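Sulfide-quinone reductase (Aquifex aeolicus, PDB 3HYW) catalyses the FAD-dependent oxidation of hydrogen sulfide by a quinone, building up polysulfide chains that are released when they grow too long, typically as cyclooctasulfur. Local coordinates at residues Leu390-Asn395 / Ser401-Val406; Asn20-Asn23 / Lys29-Leu32; Val60-Leu65 / Ile71-Glu76; Val324-Val329 / Asp337-Arg342. All blocks are in the same frame, centred on the assembly; numbering follows the deposited sequence.

Contact 1. Residues Leu390-Asn395 / Ser401-Val406. With DCQ (2-decyl-5,6-dimethoxy-3-methylcyclohexa-2,5-diene-1,4-dione), chain H; SO4 (sulfate ion), chain M.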
loop_
_atom_site.group_PDB
_atom_site.type_symbol
_atom_site.label_atom_id
_atom_site.label_comp_id
_atom_site.label_asym_id
_atom_site.label_seq_id
_atom_site.Cartn_x
_atom_site.Cartn_y
_atom_site.Cartn_z
ATOM N N LEU A 390 -21.964 30.348 6.989
ATOM C CA LEU A 390 -22.196 31.765 6.673
ATOM C C LEU A 390 -23.533 32.236 7.216
ATOM O O LEU A 390 -23.651 33.362 7.717
ATOM C CB LEU A 390 -22.142 32.030 5.164
ATOM C CG LEU A 390 -20.858 32.488 4.438
ATOM C CD1 LEU A 390 -19.797 33.136 5.333
ATOM C CD2 LEU A 390 -20.256 31.406 3.554
ATOM N N TRP A 391 -24.544 31.377 7.117
ATOM C CA TRP A 391 -25.842 31.668 7.721
ATOM C C TRP A 391 -25.697 31.926 9.232
ATOM O O TRP A 391 -26.254 32.892 9.762
ATOM C CB TRP A 391 -26.843 30.534 7.452
ATOM C CG TRP A 391 -28.179 30.831 8.021
ATOM C CD1 TRP A 391 -29.200 31.513 7.417
ATOM C CD2 TRP A 391 -28.643 30.490 9.330
ATOM N NE1 TRP A 391 -30.272 31.610 8.273
ATOM C CE2 TRP A 391 -29.956 30.989 9.451
ATOM C CE3 TRP A 391 -28.076 29.805 10.413
ATOM C CZ2 TRP A 391 -30.713 30.826 10.614
ATOM C CZ3 TRP A 391 -28.832 29.642 11.564
ATOM C CH2 TRP A 391 -30.131 30.149 11.655
ATOM N N LYS A 392 -24.942 31.061 9.908
ATOM C CA LYS A 392 -24.720 31.165 11.355
ATOM C C LYS A 392 -24.051 32.480 11.753
ATOM O O LYS A 392 -24.431 33.088 12.751
ATOM C CB LYS A 392 -23.882 29.985 11.859
ATOM C CG LYS A 392 -24.646 28.680 11.954
ATOM C CD LYS A 392 -23.951 27.709 12.888
ATOM C CE LYS A 392 -22.648 27.198 12.303
ATOM N NZ LYS A 392 -21.918 26.431 13.324
ATOM N N VAL A 393 -23.074 32.915 10.959
ATOM C CA VAL A 393 -22.437 34.223 11.152
ATOM C C VAL A 393 -23.475 35.346 11.059
ATOM O O VAL A 393 -23.523 36.239 11.910
ATOM C CB VAL A 393 -21.260 34.449 10.145
ATOM C CG1 VAL A 393 -20.664 35.852 10.288
ATOM C CG2 VAL A 393 -20.177 33.395 10.338
ATOM N N ARG A 394 -24.329 35.262 10.047
ATOM C CA ARG A 394 -25.343 36.279 9.793
ATOM C C ARG A 394 -26.506 36.262 10.782
ATOM O O ARG A 394 -27.227 37.245 10.908
ATOM C CB ARG A 394 -25.859 36.167 8.356
ATOM C CG ARG A 394 -24.813 36.538 7.304
ATOM C CD ARG A 394 -25.446 36.755 5.935
ATOM N NE ARG A 394 -26.107 35.542 5.459
ATOM C CZ ARG A 394 -25.559 34.650 4.636
ATOM N NH1 ARG A 394 -24.337 34.839 4.151
ATOM N NH2 ARG A 394 -26.252 33.574 4.283
ATOM N N ASN A 395 -26.671 35.154 11.497
ATOM C CA ASN A 395 -27.821 34.999 12.372
ATOM C C ASN A 395 -27.521 34.920 13.872
ATOM O O ASN A 395 -28.431 34.734 14.678
ATOM C CB ASN A 395 -28.723 33.867 11.877
ATOM C CG ASN A 395 -29.421 34.224 10.570
ATOM O OD1 ASN A 395 -28.833 34.131 9.492
ATOM N ND2 ASN A 395 -30.665 34.670 10.667
ATOM N N SER A 401 -28.072 24.679 19.458
ATOM C CA SER A 401 -28.201 23.458 20.258
ATOM C C SER A 401 -28.360 22.171 19.436
ATOM O O SER A 401 -27.811 21.130 19.817
ATOM C CB SER A 401 -29.352 23.577 21.267
ATOM O OG SER A 401 -30.604 23.378 20.635
ATOM N N PHE A 402 -29.086 22.251 18.315
ATOM C CA PHE A 402 -29.327 21.083 17.449
ATOM C C PHE A 402 -28.052 20.533 16.809
ATOM O O PHE A 402 -27.947 19.328 16.580
ATOM C CB PHE A 402 -30.381 21.373 16.362
ATOM C CG PHE A 402 -29.835 22.079 15.147
ATOM C CD1 PHE A 402 -29.883 23.465 15.050
ATOM C CD2 PHE A 402 -29.287 21.354 14.089
ATOM C CE1 PHE A 402 -29.360 24.129 13.924
ATOM C CE2 PHE A 402 -28.760 22.003 12.971
ATOM C CZ PHE A 402 -28.802 23.396 12.887
ATOM N N GLU A 403 -27.105 21.415 16.501
ATOM C CA GLU A 403 -25.863 21.000 15.855
ATOM C C GLU A 403 -25.073 20.053 16.753
ATOM O O GLU A 403 -24.601 19.016 16.292
ATOM C CB GLU A 403 -25.014 22.202 15.448
ATOM C CG GLU A 403 -23.707 21.817 14.756
ATOM C CD GLU A 403 -22.920 23.013 14.243
ATOM O OE1 GLU A 403 -23.487 24.127 14.140
ATOM O OE2 GLU A 403 -21.728 22.827 13.926
ATOM N N GLU A 404 -24.934 20.421 18.026
ATOM C CA GLU A 404 -24.302 19.548 19.025
ATOM C C GLU A 404 -25.027 18.201 19.125
ATOM O O GLU A 404 -24.390 17.148 19.175
ATOM C CB GLU A 404 -24.256 20.223 20.405
ATOM C CG GLU A 404 -23.454 19.427 21.438
ATOM C CD GLU A 404 -23.436 20.064 22.820
ATOM O OE1 GLU A 404 -23.535 21.308 22.912
ATOM O OE2 GLU A 404 -23.319 19.313 23.817
ATOM N N LYS A 405 -26.359 18.232 19.145
ATOM C CA LYS A 405 -27.138 16.994 19.192
ATOM C C LYS A 405 -26.887 16.116 17.961
ATOM O O LYS A 405 -26.650 14.920 18.093
ATOM C CB LYS A 405 -28.639 17.271 19.411
ATOM C CG LYS A 405 -28.933 17.880 20.789
ATOM C CD LYS A 405 -30.410 18.038 21.103
ATOM C CE LYS A 405 -30.598 18.845 22.391
ATOM N NZ LYS A 405 -32.028 18.962 22.800
ATOM N N VAL A 406 -26.904 16.727 16.778
ATOM C CA VAL A 406 -26.701 16.016 15.511
ATOM C C VAL A 406 -25.296 15.407 15.405
ATOM O O VAL A 406 -25.136 14.268 14.952
ATOM C CB VAL A 406 -27.014 16.934 14.294
ATOM C CG1 VAL A 406 -26.563 16.297 12.985
ATOM C CG2 VAL A 406 -28.513 17.245 14.237
HETATM O O2 DCQ H . -16.102 22.819 11.833
HETATM C C2 DCQ H . -16.745 21.861 11.112
HETATM C C3 DCQ H . -16.231 21.479 9.878
HETATM O O3 DCQ H . -15.073 22.050 9.406
HETATM C C3M DCQ H . -15.061 23.258 8.645
HETATM C C4 DCQ H . -16.882 20.504 9.135
HETATM O O4 DCQ H . -16.370 20.121 7.919
HETATM C C4M DCQ H . -16.965 20.550 6.695
HETATM C C5 DCQ H . -18.044 19.917 9.624
HETATM O O5 DCQ H . -18.674 18.962 8.884
HETATM C C1 DCQ H . -17.909 21.278 11.605
HETATM C C1M DCQ H . -18.444 21.716 12.948
HETATM C C6 DCQ H . -18.567 20.303 10.855
HETATM C C7 DCQ H . -19.837 19.650 11.373
HETATM C C8 DCQ H . -21.074 20.156 10.637
HETATM C C9 DCQ H . -22.245 20.339 11.594
HETATM C C10 DCQ H . -23.426 19.454 11.211
HETATM C C11 DCQ H . -24.594 20.294 10.708
HETATM C C12 DCQ H . -25.900 19.886 11.376
HETATM C C13 DCQ H . -26.780 19.086 10.419
HETATM C C14 DCQ H . -28.226 19.033 10.903
HETATM C C15 DCQ H . -29.062 18.065 10.071
HETATM C C16 DCQ H . -30.527 18.441 10.126
HETATM S S SO4 M . -29.413 35.229 5.876
HETATM O O1 SO4 M . -28.877 36.582 5.777
HETATM O O2 SO4 M . -28.318 34.274 5.980
HETATM O O3 SO4 M . -30.270 35.118 7.049
HETATM O O4 SO4 M . -30.175 34.924 4.677
HETATM O O HOH W 1 -20.089 24.588 12.530
#
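Lys392 and Glu403 carry the charged part of this contact: NZ of Lys392 meets OE1 of Glu403 at 2.9 Å in a salt bridge that is also a hydrogen bond and uses the syn lone pair of the carboxylate. Glu403 reaches out fully extended, with CG anti to its backbone N (chi1 -180°), while the lysine chain bends at chi3 (-70°), and the two side chains cross at about a right angle. A water adds a second link, accepting from Lys392 NZ at 2.7 Å and donating to Glu403 OE2 at 2.8 Å. Ile398 O takes a further hydrogen bond from Lys392 NZ, and Tyr388 OH pairs with Glu403 OE1. A glutamine in place of Glu403 would probably leave the buried ammonium of Lys392 without its close charged mate.

These bonds join two consecutive helices, 376-395 and 401-411, across the short connection between them; their nearest CA atoms, those of Lys392 and Glu403, stay 11.2 Å apart, so long side chains do the bridging.

Apolar contacts line the quinone pocket. Phe402 presents its ring edge, through CE2, to C14 of the decylubiquinone tail at 3.7 Å, and Val406 CG2 meets the same carbon. Glu403 lines the pocket too, its OE2 3.4 Å from C9 of the tail.

On the first helix, a sulfate, probably from the crystallisation liquor, lies at the edge of the Arg394 guanidinium. Its O2 accepts from Arg394 NE at 2.6 Å (N-H...O 148°) and from Arg394 NH2.

Contact 2. Residues Asn20-Asn23 / Lys29-Leu32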
loop_
_atom_site.group_PDB
_atom_site.type_symbol
_atom_site.label_atom_id
_atom_site.label_comp_id
_atom_site.label_asym_id
_atom_site.label_seq_id
_atom_site.Cartn_x
_atom_site.Cartn_y
_atom_site.Cartn_z
ATOM N N ASN A 20 -20.887 33.016 21.283
ATOM C CA ASN A 20 -21.103 32.077 22.392
ATOM C C ASN A 20 -21.309 32.840 23.701
ATOM O O ASN A 20 -22.229 32.544 24.456
ATOM C CB ASN A 20 -19.940 31.095 22.555
ATOM C CG ASN A 20 -19.969 29.950 21.555
ATOM O OD1 ASN A 20 -21.023 29.409 21.222
ATOM N ND2 ASN A 20 -18.792 29.560 21.087
ATOM N N LEU A 21 -20.452 33.831 23.944
ATOM C CA LEU A 21 -20.573 34.714 25.104
ATOM C C LEU A 21 -21.889 35.485 25.132
ATOM O O LEU A 21 -22.529 35.598 26.187
ATOM C CB LEU A 21 -19.396 35.686 25.152
ATOM C CG LEU A 21 -18.056 35.135 25.649
ATOM C CD1 LEU A 21 -16.955 36.126 25.333
ATOM C CD2 LEU A 21 -18.103 34.831 27.154
ATOM N N ARG A 22 -22.289 36.016 23.976
ATOM C CA ARG A 22 -23.520 36.803 23.882
ATOM C C ARG A 22 -24.764 35.975 24.204
ATOM O O ARG A 22 -25.674 36.447 24.900
ATOM C CB ARG A 22 -23.637 37.485 22.507
ATOM C CG ARG A 22 -24.992 38.157 22.213
ATOM C CD ARG A 22 -25.406 39.213 23.274
ATOM N NE ARG A 22 -24.553 40.405 23.279
ATOM C CZ ARG A 22 -23.877 40.867 24.331
ATOM N NH1 ARG A 22 -23.927 40.247 25.508
ATOM N NH2 ARG A 22 -23.143 41.968 24.209
ATOM N N ASN A 23 -24.787 34.741 23.715
ATOM C CA ASN A 23 -25.930 33.855 23.904
ATOM C C ASN A 23 -25.998 33.315 25.333
ATOM O O ASN A 23 -27.084 33.066 25.865
ATOM C CB ASN A 23 -25.910 32.727 22.857
ATOM C CG ASN A 23 -26.295 33.220 21.450
ATOM O OD1 ASN A 23 -25.530 33.088 20.493
ATOM N ND2 ASN A 23 -27.480 33.805 21.336
ATOM N N LYS A 29 -21.078 43.048 28.234
ATOM C CA LYS A 29 -20.563 43.961 27.214
ATOM C C LYS A 29 -19.453 43.256 26.431
ATOM O O LYS A 29 -18.540 42.675 27.015
ATOM C CB LYS A 29 -20.063 45.275 27.821
ATOM C CG LYS A 29 -19.674 46.323 26.785
ATOM C CD LYS A 29 -19.119 47.601 27.432
ATOM C CE LYS A 29 -18.618 48.575 26.363
ATOM N NZ LYS A 29 -17.866 49.720 26.948
ATOM N N ILE A 30 -19.555 43.294 25.106
ATOM C CA ILE A 30 -18.615 42.587 24.238
ATOM C C ILE A 30 -18.166 43.495 23.098
ATOM O O ILE A 30 -18.986 44.052 22.373
ATOM C CB ILE A 30 -19.222 41.276 23.653
ATOM C CG1 ILE A 30 -19.658 40.327 24.779
ATOM C CG2 ILE A 30 -18.217 40.585 22.720
ATOM C CD1 ILE A 30 -20.601 39.234 24.342
ATOM N N THR A 31 -16.853 43.636 22.961
ATOM C CA THR A 31 -16.264 44.423 21.900
ATOM C C THR A 31 -15.379 43.513 21.062
ATOM O O THR A 31 -14.512 42.807 21.592
ATOM C CB THR A 31 -15.439 45.599 22.465
ATOM O OG1 THR A 31 -16.277 46.411 23.301
ATOM C CG2 THR A 31 -14.863 46.456 21.345
ATOM N N LEU A 32 -15.614 43.523 19.754
ATOM C CA LEU A 32 -14.779 42.787 18.823
ATOM C C LEU A 32 -13.948 43.768 18.005
ATOM O O LEU A 32 -14.488 44.698 17.391
ATOM C CB LEU A 32 -15.627 41.888 17.918
ATOM C CG LEU A 32 -14.888 40.837 17.073
ATOM C CD1 LEU A 32 -15.648 39.511 17.063
ATOM C CD2 LEU A 32 -14.673 41.325 15.654
#
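This is a helix-on-sheet contact, in which Leu21 and Arg22 near the end of helix 12-24 lie against Ile30 of strand 29-33. The evidence for close packing is the position of one methyl group. Ile30 points toward the helix, and its CD1 comes within 3.8 Å of Leu21 CB and 3.7 Å of the backbone N of Arg22. Putting CG1 anti to the carbonyl carbon (chi1 -58°) lets the longer branch of Ile30 extend to the helix surface.

The same CD1 lies under one face of the Arg22 guanidinium, 3.7 Å from CZ and displaced toward the rim of the flat group. Arg22 gets there by bending at chi2 (56°) and chi3 (68°), which folds its end back over the isoleucine, and the two side chains run antiparallel alongside one another. The polar rim of the guanidinium is engaged by backbone carbonyls: Leu28 O binds NH1, Asn70 O binds NH2 and Phe69 O binds NE. These bonds hold the group in place while its face rests on hydrocarbon.

Leu21 also turns to helix 314-332, where its side chain touches Ala325 and Ile328, so helix 12-24 is packed between that helix and the strand. The contact joins the helix and second strand of the unit 4-8, 12-24, 29-33, the beta-alpha-beta crossover of a Rossmann-type dinucleotide-binding fold, whose glycine-rich turn, Gly9 to Gly13, binds FAD.

Contact 3. Residues Val60-Leu65 / Ile71-Glu76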
loop_
_atom_site.group_PDB
_atom_site.type_symbol
_atom_site.label_atom_id
_atom_site.label_comp_id
_atom_site.label_asym_id
_atom_site.label_seq_id
_atom_site.Cartn_x
_atom_site.Cartn_y
_atom_site.Cartn_z
ATOM N N VAL A 60 -18.844 38.208 5.072
ATOM C CA VAL A 60 -19.918 38.916 5.769
ATOM C C VAL A 60 -19.386 40.241 6.341
ATOM O O VAL A 60 -18.532 40.224 7.233
ATOM C CB VAL A 60 -20.504 38.051 6.928
ATOM C CG1 VAL A 60 -21.684 38.757 7.598
ATOM C CG2 VAL A 60 -20.949 36.680 6.421
ATOM N N PRO A 61 -19.875 41.391 5.829
ATOM C CA PRO A 61 -19.513 42.674 6.452
ATOM C C PRO A 61 -19.996 42.755 7.912
ATOM O O PRO A 61 -21.175 42.505 8.198
ATOM C CB PRO A 61 -20.221 43.705 5.565
ATOM C CG PRO A 61 -20.435 42.995 4.257
ATOM C CD PRO A 61 -20.746 41.590 4.656
ATOM N N LEU A 62 -19.081 43.100 8.811
ATOM C CA LEU A 62 -19.312 43.020 10.261
ATOM C C LEU A 62 -19.917 44.262 10.915
ATOM O O LEU A 62 -20.663 44.144 11.890
ATOM C CB LEU A 62 -18.012 42.652 10.975
ATOM C CG LEU A 62 -17.428 41.289 10.578
ATOM C CD1 LEU A 62 -16.057 41.061 11.195
ATOM C CD2 LEU A 62 -18.391 40.171 10.959
ATOM N N ALA A 63 -19.588 45.443 10.392
ATOM C CA ALA A 63 -20.056 46.706 10.975
ATOM C C ALA A 63 -21.579 46.832 11.040
ATOM O O ALA A 63 -22.107 47.247 12.070
ATOM C CB ALA A 63 -19.438 47.907 10.261
ATOM N N PRO A 64 -22.297 46.485 9.950
ATOM C CA PRO A 64 -23.755 46.571 10.100
ATOM C C PRO A 64 -24.381 45.362 10.797
ATOM O O PRO A 64 -25.551 45.414 11.180
ATOM C CB PRO A 64 -24.257 46.677 8.656
ATOM C CG PRO A 64 -23.196 46.048 7.825
ATOM C CD PRO A 64 -21.902 46.056 8.594
ATOM N N LEU A 65 -23.605 44.299 10.972
ATOM C CA LEU A 65 -24.112 43.047 11.511
ATOM C C LEU A 65 -23.996 42.940 13.035
ATOM O O LEU A 65 -24.980 42.656 13.710
ATOM C CB LEU A 65 -23.398 41.865 10.846
ATOM C CG LEU A 65 -23.792 40.473 11.338
ATOM C CD1 LEU A 65 -25.205 40.119 10.881
ATOM C CD2 LEU A 65 -22.792 39.468 10.851
ATOM N N ILE A 71 -23.025 43.662 19.953
ATOM C CA ILE A 71 -21.566 43.539 19.964
ATOM C C ILE A 71 -20.977 44.780 19.301
ATOM O O ILE A 71 -21.353 45.139 18.185
ATOM C CB ILE A 71 -21.089 42.233 19.257
ATOM C CG1 ILE A 71 -21.536 41.003 20.062
ATOM C CG2 ILE A 71 -19.560 42.221 19.062
ATOM C CD1 ILE A 71 -21.514 39.690 19.278
ATOM N N GLU A 72 -20.080 45.457 20.012
ATOM C CA GLU A 72 -19.416 46.638 19.470
ATOM C C GLU A 72 -18.289 46.194 18.539
ATOM O O GLU A 72 -17.460 45.378 18.919
ATOM C CB GLU A 72 -18.880 47.523 20.603
ATOM C CG GLU A 72 -18.136 48.769 20.131
ATOM C CD GLU A 72 -17.370 49.462 21.246
ATOM O OE1 GLU A 72 -16.994 48.787 22.235
ATOM O OE2 GLU A 72 -17.133 50.683 21.126
ATOM N N PHE A 73 -18.285 46.722 17.318
ATOM C CA PHE A 73 -17.251 46.416 16.341
ATOM C C PHE A 73 -16.312 47.605 16.155
ATOM O O PHE A 73 -16.754 48.716 15.867
ATOM C CB PHE A 73 -17.872 46.014 15.002
ATOM C CG PHE A 73 -16.867 45.590 13.956
ATOM C CD1 PHE A 73 -16.810 46.242 12.721
ATOM C CD2 PHE A 73 -15.987 44.534 14.197
ATOM C CE1 PHE A 73 -15.893 45.845 11.745
ATOM C CE2 PHE A 73 -15.062 44.135 13.232
ATOM C CZ PHE A 73 -15.015 44.790 12.004
ATOM N N ILE A 74 -15.019 47.356 16.345
ATOM C CA ILE A 74 -13.984 48.332 16.049
ATOM C C ILE A 74 -13.171 47.798 14.874
ATOM O O ILE A 74 -12.445 46.813 15.009
ATOM C CB ILE A 74 -13.077 48.613 17.281
ATOM C CG1 ILE A 74 -13.912 49.194 18.430
ATOM C CG2 ILE A 74 -11.931 49.579 16.909
ATOM C CD1 ILE A 74 -13.202 49.231 19.765
ATOM N N ASN A 75 -13.320 48.441 13.719
ATOM C CA ASN A 75 -12.596 48.037 12.521
ATOM C C ASN A 75 -11.202 48.664 12.502
ATOM O O ASN A 75 -10.927 49.592 11.740
ATOM C CB ASN A 75 -13.376 48.382 11.248
ATOM C CG ASN A 75 -12.749 47.782 10.001
ATOM O OD1 ASN A 75 -11.955 46.833 10.075
ATOM N ND2 ASN A 75 -13.101 48.334 8.845
ATOM N N GLU A 76 -10.346 48.145 13.375
ATOM C CA GLU A 76 -8.959 48.571 13.493
ATOM C C GLU A 76 -8.108 47.371 13.828
ATOM O O GLU A 76 -8.585 46.397 14.411
ATOM C CB GLU A 76 -8.801 49.558 14.643
ATOM C CG GLU A 76 -9.217 50.957 14.359
ATOM C CD GLU A 76 -8.635 51.912 15.373
ATOM O OE1 GLU A 76 -7.410 52.156 15.313
ATOM O OE2 GLU A 76 -9.393 52.410 16.230
#
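Phe73 lays one face of its ring flat against Leu62. The CB of Leu62 sits 3.8 Å from the ring centroid and only 11° off the ring normal, a CH-pi contact over the middle of the face. Leu62 crosses the phenylalanine side chain at about a right angle, and its CD1 continues across the same ring to reach CE2 of Phe73 at 3.8 Å. The extended first torsion of Phe73, with CG anti to the backbone N (chi1 -176°), carries the ring from strand 71-74 across to the 62-65 turn.

Ala63 meets another part of the ring: its N approaches Phe73 CD1 at 3.7 Å, and its CB lies 4.0 Å from that same CD1. On the face opposite Leu62 CB is the backbone N of Asn75, 4.1 Å above the plane and offset toward the rim. The ring is therefore flanked on both faces, by the leucine and by its own chain turning back through the inverse gamma turn centred on Asn75. A serine at Phe73 would probably open a gap beside Leu62 and leave its CB and CD1 without the aromatic face they lie on.

Around the pair, Leu62 also packs on Ile15 of helix 12-24, and Phe73 touches Leu32 and Ser34, the latter an FAD-binding residue. Just after the gamma turn, Glu76 touches FAD. The contact thus packs segment 62-65 on an outermost strand of the parallel Rossmann-type sheet, beside the dinucleotide site.

Contact 4. Residues Val324-Val329 / Asp337-Arg342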
loop_
_atom_site.group_PDB
_atom_site.type_symbol
_atom_site.label_atom_id
_atom_site.label_comp_id
_atom_site.label_asym_id
_atom_site.label_seq_id
_atom_site.Cartn_x
_atom_site.Cartn_y
_atom_site.Cartn_z
ATOM N N VAL A 324 -13.951 28.395 25.959
ATOM C CA VAL A 324 -13.498 29.706 26.439
ATOM C C VAL A 324 -14.665 30.573 26.921
ATOM O O VAL A 324 -14.573 31.222 27.969
ATOM C CB VAL A 324 -12.664 30.444 25.367
ATOM C CG1 VAL A 324 -12.569 31.950 25.672
ATOM C CG2 VAL A 324 -11.271 29.817 25.269
ATOM N N ALA A 325 -15.752 30.583 26.152
ATOM C CA ALA A 325 -16.972 31.292 26.535
ATOM C C ALA A 325 -17.547 30.800 27.867
ATOM O O ALA A 325 -17.902 31.612 28.718
ATOM C CB ALA A 325 -18.013 31.215 25.424
ATOM N N HIS A 326 -17.607 29.485 28.063
ATOM C CA HIS A 326 -18.072 28.916 29.336
ATOM C C HIS A 326 -17.139 29.250 30.490
ATOM O O HIS A 326 -17.598 29.570 31.589
ATOM C CB HIS A 326 -18.263 27.404 29.235
ATOM C CG HIS A 326 -19.560 27.007 28.599
ATOM N ND1 HIS A 326 -20.755 27.010 29.286
ATOM C CD2 HIS A 326 -19.850 26.611 27.337
ATOM C CE1 HIS A 326 -21.726 26.626 28.476
ATOM N NE2 HIS A 326 -21.204 26.381 27.287
ATOM N N ASN A 327 -15.834 29.180 30.224
ATOM C CA ASN A 327 -14.814 29.505 31.209
ATOM C C ASN A 327 -14.896 30.951 31.694
ATOM O O ASN A 327 -14.763 31.218 32.892
ATOM C CB ASN A 327 -13.418 29.201 30.650
ATOM C CG ASN A 327 -13.129 27.708 30.564
ATOM O OD1 ASN A 327 -12.206 27.279 29.861
ATOM N ND2 ASN A 327 -13.915 26.912 31.267
ATOM N N ILE A 328 -15.111 31.878 30.757
ATOM C CA ILE A 328 -15.276 33.304 31.076
ATOM C C ILE A 328 -16.549 33.569 31.882
ATOM O O ILE A 328 -16.525 34.264 32.909
ATOM C CB ILE A 328 -15.260 34.175 29.786
ATOM C CG1 ILE A 328 -13.842 34.232 29.207
ATOM C CG2 ILE A 328 -15.763 35.598 30.077
ATOM C CD1 ILE A 328 -13.749 34.839 27.805
ATOM N N VAL A 329 -17.654 33.008 31.404
ATOM C CA VAL A 329 -18.955 33.144 32.044
ATOM C C VAL A 329 -18.929 32.574 33.471
ATOM O O VAL A 329 -19.408 33.216 34.409
ATOM C CB VAL A 329 -20.057 32.494 31.157
ATOM C CG1 VAL A 329 -21.312 32.189 31.947
ATOM C CG2 VAL A 329 -20.366 33.401 29.973
ATOM N N ASP A 337 -16.393 25.410 37.859
ATOM C CA ASP A 337 -16.332 24.488 36.721
ATOM C C ASP A 337 -15.540 25.112 35.575
ATOM O O ASP A 337 -15.786 26.259 35.196
ATOM C CB ASP A 337 -17.736 24.122 36.224
ATOM C CG ASP A 337 -18.368 22.987 37.009
ATOM O OD1 ASP A 337 -17.695 22.403 37.885
ATOM O OD2 ASP A 337 -19.546 22.667 36.737
ATOM N N LYS A 338 -14.587 24.356 35.041
ATOM C CA LYS A 338 -13.800 24.795 33.892
ATOM C C LYS A 338 -13.775 23.718 32.816
ATOM O O LYS A 338 -13.752 22.527 33.122
ATOM C CB LYS A 338 -12.373 25.176 34.312
ATOM C CG LYS A 338 -12.282 26.393 35.258
ATOM C CD LYS A 338 -12.581 27.710 34.527
ATOM C CE LYS A 338 -12.938 28.830 35.499
ATOM N NZ LYS A 338 -14.236 28.588 36.204
ATOM N N TYR A 339 -13.765 24.151 31.557
ATOM C CA TYR A 339 -13.889 23.247 30.419
ATOM C C TYR A 339 -12.680 23.261 29.503
ATOM O O TYR A 339 -12.071 24.305 29.256
ATOM C CB TYR A 339 -15.140 23.577 29.595
ATOM C CG TYR A 339 -16.420 23.459 30.377
ATOM C CD1 TYR A 339 -17.128 22.258 30.408
ATOM C CD2 TYR A 339 -16.923 24.546 31.093
ATOM C CE1 TYR A 339 -18.306 22.143 31.134
ATOM C CE2 TYR A 339 -18.094 24.442 31.822
ATOM C CZ TYR A 339 -18.783 23.239 31.835
ATOM O OH TYR A 339 -19.950 23.132 32.553
ATOM N N ALA A 340 -12.356 22.072 29.004
ATOM C CA ALA A 340 -11.390 21.893 27.939
ATOM C C ALA A 340 -12.148 21.462 26.675
ATOM O O ALA A 340 -13.115 20.692 26.765
ATOM C CB ALA A 340 -10.391 20.837 28.328
ATOM N N PRO A 341 -11.724 21.961 25.498
ATOM C CA PRO A 341 -12.311 21.490 24.246
ATOM C C PRO A 341 -11.871 20.063 23.944
ATOM O O PRO A 341 -10.742 19.679 24.262
ATOM C CB PRO A 341 -11.728 22.439 23.197
ATOM C CG PRO A 341 -10.442 22.919 23.791
ATOM C CD PRO A 341 -10.680 22.984 25.276
ATOM N N ARG A 342 -12.764 19.290 23.339
ATOM C CA ARG A 342 -12.432 17.949 22.888
ATOM C C ARG A 342 -11.280 17.991 21.882
ATOM O O ARG A 342 -10.403 17.128 21.899
ATOM C CB ARG A 342 -13.664 17.294 22.246
ATOM C CG ARG A 342 -13.443 15.879 21.721
ATOM C CD ARG A 342 -13.172 14.882 22.840
ATOM N NE ARG A 342 -13.018 13.531 22.304
ATOM C CZ ARG A 342 -12.843 12.431 23.033
ATOM N NH1 ARG A 342 -12.792 12.492 24.355
ATOM N NH2 ARG A 342 -12.722 11.259 22.428
#
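A helix followed by a short strand forms this contact: His326 and Asn327 of helix 314-332 meet Lys338 and Tyr339 where the chain returns along strand 339-341. The backbones come close, with the CA atoms of Asn327 and Lys338 only 5.5 Å apart.

Asn327 lies against both the main chain of Tyr339 and the side chain of Lys338. Its CG is 3.7 Å from the N of Tyr339 and 3.8 Å from the O of the same residue, so the amide group lies alongside the backbone of the strand. Asn327 CG is also 4.0 Å from the CD of Lys338. That lysine, folded at chi2 (-72°) and again at chi4, curls back so that its NZ donates to the O of Asp337 at 3.0 Å. The donor stands well above the carbonyl plane, 58° out of it.

His326 meets the ring of Tyr339, its CB 3.7 Å from CD2 of Tyr339. The two rings have centroids 5.4 Å apart and planes inclined at 56°, an oblique arrangement. Ile416 touches both His326 and Tyr339, and so extends this cluster to the next strand.

Strand 339-341 pairs antiparallel with strand 416-418, and Lys338 shares backbone bonding with Cys419, which forms a disulfide with Cys430. Asn327 in turn touches Cys280, the partner of Cys422. The arrangement thus packs a helix against a two-stranded antiparallel sheet next to the disulfide-linked C-terminal tail.

In the fold
From the N terminus the contacts close in series, none nesting in or crossing another. Contact 2 closes the short connection from helix 12-24 to strand 29-33, and contact 3 the turn between strands 59-61 and 71-74. The two meet because strands 29-33 and 71-74 are sheet neighbours, with Leu32 N 2.7 Å from Glu72 O. Contact 4 follows, turning helix 314-332 back to strand 339-341; that helix also packs on contact 2 through Ala325. Contact 1 closes last, across the short connection from helix 376-395 to helix 401-411, and its first helix rests on contact 3 where Arg394 CG meets Val60 CG1 at 3.8 Å. Together they tie the Rossmann-type sheet to the quinone-side helices and the C-terminal strand pair.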